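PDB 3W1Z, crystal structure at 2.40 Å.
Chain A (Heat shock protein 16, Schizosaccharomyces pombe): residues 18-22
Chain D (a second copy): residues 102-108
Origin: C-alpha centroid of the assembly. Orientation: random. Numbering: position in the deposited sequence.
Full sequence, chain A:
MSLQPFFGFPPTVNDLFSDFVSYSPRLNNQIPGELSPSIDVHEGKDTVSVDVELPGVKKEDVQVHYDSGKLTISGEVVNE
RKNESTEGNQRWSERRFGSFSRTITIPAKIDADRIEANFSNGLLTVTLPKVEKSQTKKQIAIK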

# COMPACT_ATOMS: atom_id res chain seq x y z
N SER A 18 30.59 -15.08 -25.41
CA SER A 18 31.95 -14.83 -24.95
C SER A 18 32.75 -16.10 -24.65
O SER A 18 32.24 -17.04 -24.04
CB SER A 18 31.93 -13.93 -23.70
OG SER A 18 33.25 -13.56 -23.33
N ASP A 19 34.00 -16.12 -25.10
CA ASP A 19 34.93 -17.18 -24.74
C ASP A 19 35.57 -16.90 -23.39
O ASP A 19 36.07 -17.80 -22.73
CB ASP A 19 36.03 -17.31 -25.80
CG ASP A 19 35.51 -17.84 -27.12
OD1 ASP A 19 34.65 -18.74 -27.11
OD2 ASP A 19 35.97 -17.34 -28.18
N PHE A 20 35.55 -15.63 -22.98
CA PHE A 20 36.19 -15.21 -21.74
C PHE A 20 35.41 -15.53 -20.47
O PHE A 20 35.96 -16.07 -19.52
CB PHE A 20 36.53 -13.72 -21.79
CG PHE A 20 37.70 -13.38 -22.67
CD1 PHE A 20 38.98 -13.37 -22.15
CD2 PHE A 20 37.51 -13.08 -24.00
CE1 PHE A 20 40.06 -13.06 -22.95
CE2 PHE A 20 38.59 -12.77 -24.81
CZ PHE A 20 39.87 -12.76 -24.29
N VAL A 21 34.12 -15.19 -20.46
CA VAL A 21 33.31 -15.31 -19.25
C VAL A 21 31.96 -15.96 -19.50
O VAL A 21 31.21 -15.56 -20.39
CB VAL A 21 33.07 -13.92 -18.60
CG1 VAL A 21 32.25 -14.06 -17.32
CG2 VAL A 21 34.39 -13.21 -18.31
N SER A 22 31.64 -16.98 -18.70
CA SER A 22 30.34 -17.63 -18.76
C SER A 22 29.34 -16.88 -17.89
O SER A 22 29.54 -16.73 -16.68
CB SER A 22 30.44 -19.09 -18.32
OG SER A 22 31.06 -19.88 -19.31
N ARG D 102 36.43 -15.32 -8.76
CA ARG D 102 35.98 -15.08 -10.12
C ARG D 102 36.96 -15.53 -11.19
O ARG D 102 38.15 -15.21 -11.15
CB ARG D 102 35.66 -13.61 -10.31
CG ARG D 102 34.68 -13.39 -11.40
CD ARG D 102 33.65 -12.42 -10.96
NE ARG D 102 32.71 -12.23 -12.04
CZ ARG D 102 32.48 -11.06 -12.63
NH1 ARG D 102 33.10 -9.97 -12.22
NH2 ARG D 102 31.60 -11.00 -13.61
N THR D 103 36.45 -16.26 -12.17
CA THR D 103 37.33 -16.92 -13.13
C THR D 103 37.10 -16.44 -14.56
O THR D 103 35.99 -16.49 -15.07
CB THR D 103 37.12 -18.43 -13.10
OG1 THR D 103 37.52 -18.93 -11.82
CG2 THR D 103 37.94 -19.10 -14.19
N ILE D 104 38.18 -15.99 -15.21
CA ILE D 104 38.15 -15.63 -16.62
C ILE D 104 38.90 -16.67 -17.45
O ILE D 104 40.06 -16.98 -17.16
CB ILE D 104 38.82 -14.26 -16.87
CG1 ILE D 104 38.62 -13.32 -15.68
CG2 ILE D 104 38.34 -13.65 -18.19
CD1 ILE D 104 37.21 -12.80 -15.51
N THR D 105 38.25 -17.21 -18.48
CA THR D 105 38.93 -18.11 -19.41
C THR D 105 39.67 -17.29 -20.46
O THR D 105 39.10 -16.40 -21.08
CB THR D 105 37.95 -19.08 -20.11
OG1 THR D 105 37.40 -19.99 -19.15
CG2 THR D 105 38.67 -19.89 -21.20
N ILE D 106 40.95 -17.60 -20.65
CA ILE D 106 41.75 -16.89 -21.64
C ILE D 106 41.97 -17.80 -22.85
O ILE D 106 42.75 -18.75 -22.78
CB ILE D 106 43.12 -16.48 -21.06
CG1 ILE D 106 42.97 -15.99 -19.62
CG2 ILE D 106 43.78 -15.41 -21.93
CD1 ILE D 106 42.19 -14.71 -19.48
N PRO D 107 41.29 -17.50 -23.96
CA PRO D 107 41.39 -18.31 -25.18
C PRO D 107 42.79 -18.28 -25.79
O PRO D 107 43.25 -19.29 -26.31
CB PRO D 107 40.37 -17.66 -26.12
CG PRO D 107 40.21 -16.27 -25.61
CD PRO D 107 40.36 -16.37 -24.13
N ALA D 108 43.46 -17.13 -25.70
CA ALA D 108 44.81 -16.99 -26.23
C ALA D 108 45.83 -17.69 -25.33
O ALA D 108 45.58 -17.89 -24.14
CB ALA D 108 45.16 -15.52 -26.41

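A:Phe20 is the centre of this contact. It is buried, and it loses more surface to the other stretch than any other residue here. Its CA-to-CB bond points sideways to the chain D stretch, with chi1 in the m well and chi2 at -90°. D:Pro107 covers one face of the ring. D:Pro107 CD lies 3.7 Å from the ring centroid of A:Phe20, 19° off the ring normal. This is a CH-pi contact, and the closest atoms are A:Phe20 CE1 and D:Pro107 CD at 3.5 Å. The CD of a proline sits next to the ring nitrogen, so its hydrogens are slightly polarised and suit an aromatic face.

Two isoleucines meet the edge of the same ring, near its plane. A:Phe20 CD1 is 4.0 Å from D:Ile104 CG2 and 4.4 Å from D:Ile106 CD1. The CA-to-CB bond of D:Ile106 points away from the chain A stretch, but the end of the side chain comes nearer. D:Ile104 CG2 also packs against A:Val21 CG2, at 4.0 Å. One methyl thus touches two neighbouring residues of chain A.

The backbones meet beside this apolar cluster. D:Thr105 N donates a hydrogen bond to A:Phe20 O, 2.8 Å long, with an angle of 150° at the hydrogen. D:Thr105 O lies 3.2 Å from A:Phe20 CA in a CA-H...O contact, with an angle of 161°. Both polar backbone atoms of D:Thr105 therefore face A:Phe20, at the end of the chain D strand.

A:Asp19 lies further out and is exposed. A:Asp19 O is 3.5 Å from D:Thr105 CB, and A:Asp19 CB is 4.3 Å from D:Pro107 CG. Its carboxylate makes no hydrogen bond or salt bridge to this chain D stretch. Within chain A, A:Ser18 OG accepts a hydrogen bond from A:Phe20 N at 3.1 Å. A weak one reaches A:Ser18 OG from A:Val21 N at 3.4 Å.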